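Local coordinates for hypothetical protein (ST2072) (Sulfolobus tokodaii, PDB 1VE0), which is of uncharacterised function, but binds zinc and belongs to the UPF0047 (YjbQ) family, at residues Ile29-Ile40 against Asn95-Leu106; Thr45-Ala53 against Trp111-Asp120. All coordinates share one frame; numbering follows the deposited sequence.

In the fold
Contact 1 pairs strand 35-41 with strand 96-102 inside an antiparallel five-stranded sheet, and contact 2 pairs strand 46-51 with strand 113-118 inside an antiparallel three-stranded one. Along the chain the segments alternate: 29-40, 45-53, 95-106, 111-120, so each contact joins a strand from before helices 55-68 and 84-93 to one from after them. The contact centres lie 16 Å apart, and contact 2 is the more central, about 4 Å from the centre of the chain. The sheets meet where Arg97 lies over Ile48 and Ile50, and where Leu106 CD1 rests 3.8 Å from Ile114 CD1. Both contacts also touch the second subunit of the trimeric assembly, and contact 2 holds Glu52, a zinc ligand of this protein.

Contact 1: residues Ile29-Ile40 against Asn95-Leu106; sequences IKGINNGIAHVI and NSRVVPIIEGKL
Ile101 packs its side chain against Ile29, Ile32 and Ala37. Its CB lies beside Gly35, 3.8 Å from Gly35 O. From there CG1 runs on to Ala37 CB (4.0 Å), while CG2, the other branch, turns back to the carbonyl oxygens of Ile32 and Asn33. The tip, CD1, ends among Ile32 CG2 at 3.7 Å, Ala37 CB and the side chain of Ile29, which it meets end to end; chi2 near 174° stretches the chain far enough for this. Small Gly35 and Ala37 suit the strand neighbouring so long a residue, and the backbone angles of Gly35 call for glycine.

Within the pair Ile101 O accepts from Gly35 N and from Asn34 ND2 (3.2 Å), the latter in the carbonyl plane; Lys130 NZ of the second subunit is a third donor. On the other face Val98 CG1 lies beside the His38 ring, 3.5 Å from ND1, and Ile36 CG2 sits above one face of that ring, offset toward the rim. Beyond the strand end, Gly104 N bonds to Asn33 O at 2.8 Å.

Past this regular antiparallel pairing, strand 96-102 runs through a type I' turn, Ile102 to Lys105, into strand 105-106: a two-residue beta hairpin.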
loop_
_atom_site.group_PDB
_atom_site.type_symbol
_atom_site.label_atom_id
_atom_site.label_comp_id
_atom_site.label_asym_id
_atom_site.label_seq_id
_atom_site.Cartn_x
_atom_site.Cartn_y
_atom_site.Cartn_z
ATOM N N ILE A 29 2.248 20.437 2.173
ATOM C CA ILE A 29 0.994 20.465 1.418
ATOM C C ILE A 29 0.451 21.875 1.190
ATOM O O ILE A 29 -0.496 22.059 0.424
ATOM C CB ILE A 29 -0.125 19.635 2.119
ATOM C CG1 ILE A 29 -0.450 20.236 3.495
ATOM C CG2 ILE A 29 0.309 18.182 2.231
ATOM C CD1 ILE A 29 -1.767 19.736 4.095
ATOM N N LYS A 30 1.044 22.870 1.843
ATOM C CA LYS A 30 0.559 24.237 1.691
ATOM C C LYS A 30 0.397 24.594 0.226
ATOM O O LYS A 30 1.305 24.429 -0.577
ATOM C CB LYS A 30 1.489 25.226 2.400
ATOM C CG LYS A 30 1.435 25.093 3.929
ATOM C CD LYS A 30 2.069 26.283 4.624
ATOM C CE LYS A 30 2.362 25.992 6.089
ATOM N NZ LYS A 30 1.163 25.571 6.850
ATOM N N GLY A 31 -0.790 25.066 -0.115
ATOM C CA GLY A 31 -1.077 25.414 -1.493
ATOM C C GLY A 31 -2.330 24.665 -1.904
ATOM O O GLY A 31 -3.075 25.115 -2.769
ATOM N N ILE A 32 -2.554 23.512 -1.277
ATOM C CA ILE A 32 -3.733 22.700 -1.555
ATOM C C ILE A 32 -4.720 22.835 -0.390
ATOM O O ILE A 32 -4.345 22.697 0.774
ATOM C CB ILE A 32 -3.357 21.206 -1.720
ATOM C CG1 ILE A 32 -2.462 21.022 -2.955
ATOM C CG2 ILE A 32 -4.620 20.357 -1.804
ATOM C CD1 ILE A 32 -3.135 21.344 -4.281
ATOM N N ASN A 33 -5.978 23.109 -0.717
ATOM C CA ASN A 33 -7.029 23.273 0.279
ATOM C C ASN A 33 -7.855 22.007 0.511
ATOM O O ASN A 33 -8.193 21.673 1.648
ATOM C CB ASN A 33 -7.954 24.430 -0.142
ATOM C CG ASN A 33 -9.282 24.417 0.595
ATOM O OD1 ASN A 33 -10.221 23.713 0.203
ATOM N ND2 ASN A 33 -9.364 25.184 1.678
ATOM N N ASN A 34 -8.183 21.307 -0.569
ATOM C CA ASN A 34 -8.979 20.087 -0.486
ATOM C C ASN A 34 -8.414 19.133 -1.525
ATOM O O ASN A 34 -8.309 19.482 -2.702
ATOM C CB ASN A 34 -10.445 20.402 -0.805
ATOM C CG ASN A 34 -11.344 19.164 -0.798
ATOM O OD1 ASN A 34 -12.420 19.175 -1.398
ATOM N ND2 ASN A 34 -10.922 18.111 -0.110
ATOM N N GLY A 35 -8.045 17.930 -1.100
ATOM C CA GLY A 35 -7.495 16.994 -2.064
ATOM C C GLY A 35 -6.768 15.821 -1.458
ATOM O O GLY A 35 -7.149 15.330 -0.397
ATOM N N ILE A 36 -5.702 15.386 -2.128
ATOM C CA ILE A 36 -4.937 14.230 -1.673
ATOM C C ILE A 36 -3.436 14.507 -1.660
ATOM O O ILE A 36 -2.893 15.106 -2.581
ATOM C CB ILE A 36 -5.199 13.004 -2.600
ATOM C CG1 ILE A 36 -6.648 12.525 -2.448
ATOM C CG2 ILE A 36 -4.231 11.875 -2.276
ATOM C CD1 ILE A 36 -6.971 11.994 -1.060
ATOM N N ALA A 37 -2.790 14.083 -0.585
ATOM C CA ALA A 37 -1.353 14.219 -0.443
ATOM C C ALA A 37 -0.778 12.822 -0.611
ATOM O O ALA A 37 -1.196 11.883 0.076
ATOM C CB ALA A 37 -1.007 14.752 0.945
ATOM N N HIS A 38 0.144 12.673 -1.549
ATOM C CA HIS A 38 0.806 11.391 -1.741
ATOM C C HIS A 38 2.173 11.569 -1.096
ATOM O O HIS A 38 2.976 12.363 -1.574
ATOM C CB HIS A 38 0.983 11.093 -3.227
ATOM C CG HIS A 38 -0.304 10.865 -3.950
ATOM N ND1 HIS A 38 -0.908 9.628 -4.016
ATOM C CD2 HIS A 38 -1.120 11.720 -4.612
ATOM C CE1 HIS A 38 -2.041 9.730 -4.688
ATOM N NE2 HIS A 38 -2.192 10.989 -5.062
ATOM N N VAL A 39 2.421 10.854 -0.005
ATOM C CA VAL A 39 3.699 10.937 0.707
ATOM C C VAL A 39 4.520 9.800 0.122
ATOM O O VAL A 39 4.220 8.616 0.340
ATOM C CB VAL A 39 3.499 10.750 2.215
ATOM C CG1 VAL A 39 4.835 10.850 2.954
ATOM C CG2 VAL A 39 2.533 11.824 2.725
ATOM N N ILE A 40 5.548 10.182 -0.626
ATOM C CA ILE A 40 6.378 9.233 -1.365
ATOM C C ILE A 40 7.873 9.292 -1.107
ATOM O O ILE A 40 8.430 10.370 -0.938
ATOM C CB ILE A 40 6.180 9.491 -2.895
ATOM C CG1 ILE A 40 4.714 9.295 -3.267
ATOM C CG2 ILE A 40 7.110 8.599 -3.740
ATOM C CD1 ILE A 40 4.295 10.138 -4.452
ATOM N N ASN A 95 6.223 2.190 -0.653
ATOM C CA ASN A 95 7.030 3.403 -0.567
ATOM C C ASN A 95 6.189 4.665 -0.519
ATOM O O ASN A 95 6.725 5.765 -0.618
ATOM C CB ASN A 95 7.978 3.483 -1.755
ATOM C CG ASN A 95 7.241 3.676 -3.054
ATOM O OD1 ASN A 95 6.331 2.914 -3.384
ATOM N ND2 ASN A 95 7.622 4.710 -3.803
ATOM N N SER A 96 4.876 4.511 -0.379
ATOM C CA SER A 96 4.005 5.667 -0.304
ATOM C C SER A 96 2.737 5.373 0.477
ATOM O O SER A 96 2.378 4.215 0.697
ATOM C CB SER A 96 3.608 6.151 -1.708
ATOM O OG SER A 96 2.753 5.211 -2.353
ATOM N N ARG A 97 2.077 6.448 0.890
ATOM C CA ARG A 97 0.813 6.394 1.612
ATOM C C ARG A 97 0.058 7.664 1.215
ATOM O O ARG A 97 0.680 8.678 0.895
ATOM C CB ARG A 97 1.043 6.388 3.133
ATOM C CG ARG A 97 1.491 5.042 3.692
ATOM C CD ARG A 97 0.379 4.014 3.549
ATOM N NE ARG A 97 0.717 2.744 4.188
ATOM C CZ ARG A 97 1.489 1.810 3.640
ATOM N NH1 ARG A 97 2.021 1.999 2.433
ATOM N NH2 ARG A 97 1.697 0.662 4.285
ATOM N N VAL A 98 -1.269 7.606 1.217
ATOM C CA VAL A 98 -2.051 8.784 0.881
ATOM C C VAL A 98 -2.677 9.359 2.141
ATOM O O VAL A 98 -3.027 8.626 3.066
ATOM C CB VAL A 98 -3.172 8.464 -0.128
ATOM C CG1 VAL A 98 -2.570 7.974 -1.431
ATOM C CG2 VAL A 98 -4.090 7.417 0.435
ATOM N N VAL A 99 -2.784 10.681 2.190
ATOM C CA VAL A 99 -3.402 11.342 3.328
ATOM C C VAL A 99 -4.333 12.377 2.720
ATOM O O VAL A 99 -3.937 13.152 1.855
ATOM C CB VAL A 99 -2.361 12.037 4.246
ATOM C CG1 VAL A 99 -3.062 12.643 5.456
ATOM C CG2 VAL A 99 -1.331 11.030 4.719
ATOM N N PRO A 100 -5.610 12.357 3.118
ATOM C CA PRO A 100 -6.503 13.356 2.529
ATOM C C PRO A 100 -6.210 14.723 3.129
ATOM O O PRO A 100 -5.697 14.822 4.240
ATOM C CB PRO A 100 -7.895 12.846 2.894
ATOM C CG PRO A 100 -7.652 12.117 4.215
ATOM C CD PRO A 100 -6.331 11.407 3.984
ATOM N N ILE A 101 -6.530 15.763 2.369
ATOM C CA ILE A 101 -6.341 17.135 2.796
ATOM C C ILE A 101 -7.730 17.766 2.799
ATOM O O ILE A 101 -8.482 17.606 1.841
ATOM C CB ILE A 101 -5.459 17.926 1.799
ATOM C CG1 ILE A 101 -4.088 17.260 1.663
ATOM C CG2 ILE A 101 -5.304 19.368 2.284
ATOM C CD1 ILE A 101 -3.206 17.893 0.596
ATOM N N ILE A 102 -8.073 18.469 3.871
ATOM C CA ILE A 102 -9.371 19.120 3.946
ATOM C C ILE A 102 -9.185 20.417 4.737
ATOM O O ILE A 102 -8.488 20.443 5.748
ATOM C CB ILE A 102 -10.423 18.181 4.614
ATOM C CG1 ILE A 102 -11.831 18.767 4.472
ATOM C CG2 ILE A 102 -10.099 17.969 6.077
ATOM C CD1 ILE A 102 -12.321 18.852 3.030
ATOM N N GLU A 103 -9.761 21.505 4.243
ATOM C CA GLU A 103 -9.638 22.794 4.925
ATOM C C GLU A 103 -8.173 23.203 5.014
ATOM O O GLU A 103 -7.776 23.882 5.958
ATOM C CB GLU A 103 -10.217 22.693 6.343
ATOM C CG GLU A 103 -11.696 22.397 6.380
ATOM C CD GLU A 103 -12.495 23.521 5.767
ATOM O OE1 GLU A 103 -12.458 24.642 6.328
ATOM O OE2 GLU A 103 -13.145 23.293 4.721
ATOM N N GLY A 104 -7.371 22.772 4.041
ATOM C CA GLY A 104 -5.956 23.097 4.039
ATOM C C GLY A 104 -5.096 22.328 5.033
ATOM O O GLY A 104 -3.897 22.608 5.152
ATOM N N LYS A 105 -5.683 21.362 5.738
ATOM C CA LYS A 105 -4.953 20.564 6.730
ATOM C C LYS A 105 -4.984 19.050 6.460
ATOM O O LYS A 105 -5.881 18.546 5.792
ATOM C CB LYS A 105 -5.539 20.794 8.131
ATOM C CG LYS A 105 -5.792 22.247 8.469
ATOM C CD LYS A 105 -6.191 22.423 9.929
ATOM C CE LYS A 105 -7.571 21.865 10.215
ATOM N NZ LYS A 105 -7.924 21.997 11.663
ATOM N N LEU A 106 -4.012 18.327 7.006
ATOM C CA LEU A 106 -3.983 16.873 6.854
ATOM C C LEU A 106 -5.195 16.328 7.617
ATOM O O LEU A 106 -5.391 16.645 8.786
ATOM C CB LEU A 106 -2.706 16.299 7.462
ATOM C CG LEU A 106 -1.395 16.713 6.792
ATOM C CD1 LEU A 106 -0.216 16.091 7.557
ATOM C CD2 LEU A 106 -1.402 16.250 5.339
HETATM O O HOH W 1 -2.794 24.236 2.369
HETATM O O HOH W 2 -11.529 22.213 1.976
#

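Contact 2: residues Thr45-Ala53 against Trp111-Asp120; sequences TCAIIINEA and WQRIILLEFD. With SO4 (sulfate ion), chain B.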
loop_
_atom_site.group_PDB
_atom_site.type_symbol
_atom_site.label_atom_id
_atom_site.label_comp_id
_atom_site.label_asym_id
_atom_site.label_seq_id
_atom_site.Cartn_x
_atom_site.Cartn_y
_atom_site.Cartn_z
ATOM N N THR A 45 14.775 1.197 0.217
ATOM C CA THR A 45 15.043 0.509 1.479
ATOM C C THR A 45 14.458 1.147 2.719
ATOM O O THR A 45 14.880 0.856 3.837
ATOM C CB THR A 45 16.550 0.303 1.706
ATOM O OG1 THR A 45 17.228 1.546 1.516
ATOM C CG2 THR A 45 17.092 -0.756 0.743
ATOM N N CYS A 46 13.507 2.043 2.524
ATOM C CA CYS A 46 12.804 2.635 3.659
ATOM C C CYS A 46 11.353 2.708 3.171
ATOM O O CYS A 46 11.111 2.632 1.963
ATOM C CB CYS A 46 13.394 4.012 4.052
ATOM S SG CYS A 46 13.286 5.350 2.860
ATOM N N ALA A 47 10.394 2.790 4.087
ATOM C CA ALA A 47 8.992 2.837 3.699
ATOM C C ALA A 47 8.197 3.870 4.486
ATOM O O ALA A 47 8.699 4.448 5.457
ATOM C CB ALA A 47 8.369 1.463 3.874
ATOM N N ILE A 48 6.956 4.095 4.052
ATOM C CA ILE A 48 6.058 5.063 4.687
ATOM C C ILE A 48 4.808 4.332 5.169
ATOM O O ILE A 48 4.259 3.499 4.451
ATOM C CB ILE A 48 5.591 6.180 3.680
ATOM C CG1 ILE A 48 6.782 7.031 3.208
ATOM C CG2 ILE A 48 4.529 7.072 4.327
ATOM C CD1 ILE A 48 7.465 7.858 4.304
ATOM N N ILE A 49 4.383 4.620 6.395
ATOM C CA ILE A 49 3.173 4.026 6.950
ATOM C C ILE A 49 2.440 5.162 7.636
ATOM O O ILE A 49 3.055 6.190 7.928
ATOM C CB ILE A 49 3.440 2.955 8.059
ATOM C CG1 ILE A 49 4.108 3.610 9.281
ATOM C CG2 ILE A 49 4.301 1.816 7.526
ATOM C CD1 ILE A 49 4.301 2.664 10.455
ATOM N N ILE A 50 1.135 4.992 7.846
ATOM C CA ILE A 50 0.330 5.972 8.576
ATOM C C ILE A 50 -0.158 5.206 9.800
ATOM O O ILE A 50 -0.972 4.294 9.671
ATOM C CB ILE A 50 -0.930 6.446 7.806
ATOM C CG1 ILE A 50 -0.562 6.959 6.417
ATOM C CG2 ILE A 50 -1.641 7.561 8.605
ATOM C CD1 ILE A 50 0.463 8.073 6.416
ATOM N N ASN A 51 0.346 5.551 10.983
ATOM C CA ASN A 51 -0.094 4.864 12.183
ATOM C C ASN A 51 0.183 5.654 13.460
ATOM O O ASN A 51 0.484 6.838 13.402
ATOM C CB ASN A 51 0.540 3.472 12.244
ATOM C CG ASN A 51 -0.410 2.437 12.815
ATOM O OD1 ASN A 51 -0.505 2.275 14.029
ATOM N ND2 ASN A 51 -1.143 1.750 11.937
ATOM N N GLU A 52 0.090 5.008 14.617
ATOM C CA GLU A 52 0.303 5.739 15.864
ATOM C C GLU A 52 1.778 5.818 16.231
ATOM O O GLU A 52 2.492 4.814 16.216
ATOM C CB GLU A 52 -0.505 5.102 17.004
ATOM C CG GLU A 52 -0.461 5.908 18.301
ATOM C CD GLU A 52 -1.264 5.281 19.433
ATOM O OE1 GLU A 52 -1.166 5.778 20.573
ATOM O OE2 GLU A 52 -1.997 4.300 19.187
ATOM N N ALA A 53 2.238 7.019 16.551
ATOM C CA ALA A 53 3.634 7.206 16.898
ATOM C C ALA A 53 3.874 7.096 18.403
ATOM O O ALA A 53 4.647 7.868 18.969
ATOM C CB ALA A 53 4.117 8.554 16.392
ATOM N N TRP A 111 -5.348 9.011 16.342
ATOM C CA TRP A 111 -4.021 8.456 16.564
ATOM C C TRP A 111 -3.113 8.348 15.336
ATOM O O TRP A 111 -2.057 7.735 15.427
ATOM C CB TRP A 111 -4.153 7.066 17.201
ATOM C CG TRP A 111 -5.104 7.032 18.363
ATOM C CD1 TRP A 111 -6.319 6.413 18.408
ATOM C CD2 TRP A 111 -4.939 7.688 19.630
ATOM N NE1 TRP A 111 -6.928 6.646 19.626
ATOM C CE2 TRP A 111 -6.104 7.425 20.393
ATOM C CE3 TRP A 111 -3.924 8.476 20.194
ATOM C CZ2 TRP A 111 -6.281 7.923 21.691
ATOM C CZ3 TRP A 111 -4.105 8.973 21.492
ATOM C CH2 TRP A 111 -5.274 8.693 22.221
ATOM N N GLN A 112 -3.500 8.947 14.211
ATOM C CA GLN A 112 -2.682 8.854 12.999
ATOM C C GLN A 112 -1.564 9.864 12.841
ATOM O O GLN A 112 -1.758 11.077 12.975
ATOM C CB GLN A 112 -3.539 8.939 11.731
ATOM C CG GLN A 112 -4.411 7.751 11.444
ATOM C CD GLN A 112 -5.092 7.890 10.107
ATOM O OE1 GLN A 112 -5.634 8.955 9.782
ATOM N NE2 GLN A 112 -5.074 6.820 9.313
ATOM N N ARG A 113 -0.392 9.344 12.514
ATOM C CA ARG A 113 0.781 10.162 12.267
ATOM C C ARG A 113 1.424 9.559 11.013
ATOM O O ARG A 113 1.225 8.391 10.702
ATOM C CB ARG A 113 1.754 10.086 13.447
ATOM C CG ARG A 113 1.150 10.559 14.792
ATOM C CD ARG A 113 0.806 12.035 14.779
ATOM N NE ARG A 113 2.000 12.875 14.788
ATOM C CZ ARG A 113 1.983 14.207 14.842
ATOM N NH1 ARG A 113 3.124 14.884 14.845
ATOM N NH2 ARG A 113 0.828 14.867 14.895
ATOM N N ILE A 114 2.166 10.369 10.283
ATOM C CA ILE A 114 2.838 9.908 9.079
ATOM C C ILE A 114 4.213 9.494 9.577
ATOM O O ILE A 114 4.933 10.293 10.160
ATOM C CB ILE A 114 2.925 11.042 8.059
ATOM C CG1 ILE A 114 1.500 11.522 7.736
ATOM C CG2 ILE A 114 3.643 10.547 6.782
ATOM C CD1 ILE A 114 1.435 12.729 6.826
ATOM N N ILE A 115 4.567 8.236 9.360
ATOM C CA ILE A 115 5.837 7.723 9.853
ATOM C C ILE A 115 6.778 7.166 8.793
ATOM O O ILE A 115 6.353 6.411 7.916
ATOM C CB ILE A 115 5.563 6.603 10.888
ATOM C CG1 ILE A 115 4.768 7.179 12.066
ATOM C CG2 ILE A 115 6.870 5.969 11.342
ATOM C CD1 ILE A 115 4.057 6.137 12.896
ATOM N N LEU A 116 8.058 7.537 8.871
ATOM C CA LEU A 116 9.043 6.978 7.940
ATOM C C LEU A 116 9.733 5.821 8.671
ATOM O O LEU A 116 10.198 5.992 9.789
ATOM C CB LEU A 116 10.090 8.022 7.527
ATOM C CG LEU A 116 11.369 7.476 6.860
ATOM C CD1 LEU A 116 11.040 6.816 5.535
ATOM C CD2 LEU A 116 12.344 8.611 6.639
ATOM N N LEU A 117 9.776 4.645 8.047
ATOM C CA LEU A 117 10.421 3.477 8.646
ATOM C C LEU A 117 11.698 3.225 7.857
ATOM O O LEU A 117 11.669 3.093 6.633
ATOM C CB LEU A 117 9.503 2.237 8.599
ATOM C CG LEU A 117 8.219 2.255 9.458
ATOM C CD1 LEU A 117 7.496 0.904 9.309
ATOM C CD2 LEU A 117 8.563 2.496 10.941
ATOM N N GLU A 118 12.813 3.182 8.575
ATOM C CA GLU A 118 14.144 2.993 8.001
ATOM C C GLU A 118 14.642 1.591 8.332
ATOM O O GLU A 118 14.553 1.151 9.476
ATOM C CB GLU A 118 15.076 4.057 8.600
ATOM C CG GLU A 118 16.566 3.904 8.323
ATOM C CD GLU A 118 16.922 4.093 6.870
ATOM O OE1 GLU A 118 16.734 3.131 6.093
ATOM O OE2 GLU A 118 17.382 5.206 6.506
ATOM N N PHE A 119 15.163 0.891 7.327
ATOM C CA PHE A 119 15.672 -0.458 7.522
ATOM C C PHE A 119 17.112 -0.590 7.046
ATOM O O PHE A 119 17.690 -1.662 7.148
ATOM C CB PHE A 119 14.800 -1.473 6.768
ATOM C CG PHE A 119 13.328 -1.327 7.047
ATOM C CD1 PHE A 119 12.479 -0.777 6.092
ATOM C CD2 PHE A 119 12.802 -1.697 8.277
ATOM C CE1 PHE A 119 11.125 -0.598 6.362
ATOM C CE2 PHE A 119 11.446 -1.519 8.558
ATOM C CZ PHE A 119 10.613 -0.969 7.599
ATOM N N ASP A 120 17.678 0.495 6.523
ATOM C CA ASP A 120 19.052 0.478 6.017
ATOM C C ASP A 120 19.779 1.790 6.328
ATOM O O ASP A 120 20.495 2.328 5.477
ATOM C CB ASP A 120 19.056 0.250 4.497
ATOM C CG ASP A 120 20.448 -0.081 3.953
ATOM O OD1 ASP A 120 20.714 0.187 2.762
ATOM O OD2 ASP A 120 21.270 -0.623 4.715
HETATM S S SO4 B . 17.737 3.524 -1.804
HETATM O O1 SO4 B . 18.026 4.960 -2.012
HETATM O O2 SO4 B . 16.820 3.364 -0.672
HETATM O O3 SO4 B . 19.001 2.829 -1.508
HETATM O O4 SO4 B . 17.108 2.961 -3.017
HETATM O O HOH W 3 -3.523 4.663 9.940
#
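The Phe119 ring meets the backbone at the start of strand 46-51: Thr45 O, just before it, sits at the ring edge, near its plane, and Ala47 N approaches obliquely, 4.1 Å from CE1. One face carries the carbonyl carbon of Leu117, two residues earlier in the chain, offset toward the rim. Around the ring Phe16, Ala65, Ala86 and Ser90 add apolar or small surfaces, a fitting place for a large aromatic group. At the other end the Glu52 carboxylate runs alongside the Trp111 indole, their planes 25° apart, with OE1 3.9 Å from CE3. Glu52 CG stands opposite the backbone N (chi1 -173°) and the chain beyond is extended, which carries the carboxylate along the tryptophan.

Between these ends three hydrogen-bonded pairs, Ala47-Leu117, Ile49-Ile115 and Asn51-Arg113, knit the strands. The Leu117 N to Ala47 O bond is nearly straight, 176° at the hydrogen, whereas both Asn51-Arg113 bonds are clearly bent. Branched and long apolar residues fill both faces. Ile49 CG1 packs on Ile115 CB at 3.7 Å, and its CG2 and CD1 both reach Leu117 CD1. Ile50 CD1 lies 3.8 Å from Ile114 CG1, the two side chains pointing the same way.

Asn51 OD1 accepts Glu52 N and also His87 ND1 of the second subunit. Thr45 N and OG1 both donate to sulfate O2, OG1 at 2.9 Å; OG1 is also hydrogen-bonded to Arg125 NH1, and His43, Thr44, Arg123 and Arg125 complete the anion site. Asp120 OD1 holds Asn83, a zinc ligand.

An apolar strand pair therefore carries polar chemistry at each end. Glu52, not zinc-bound in this chain, lies about 4 Å (nearest atoms) from a zinc ion, beside His87 of the second subunit. The sulfate probably came from the crystallisation liquor, but may mark where an anionic ligand could bind.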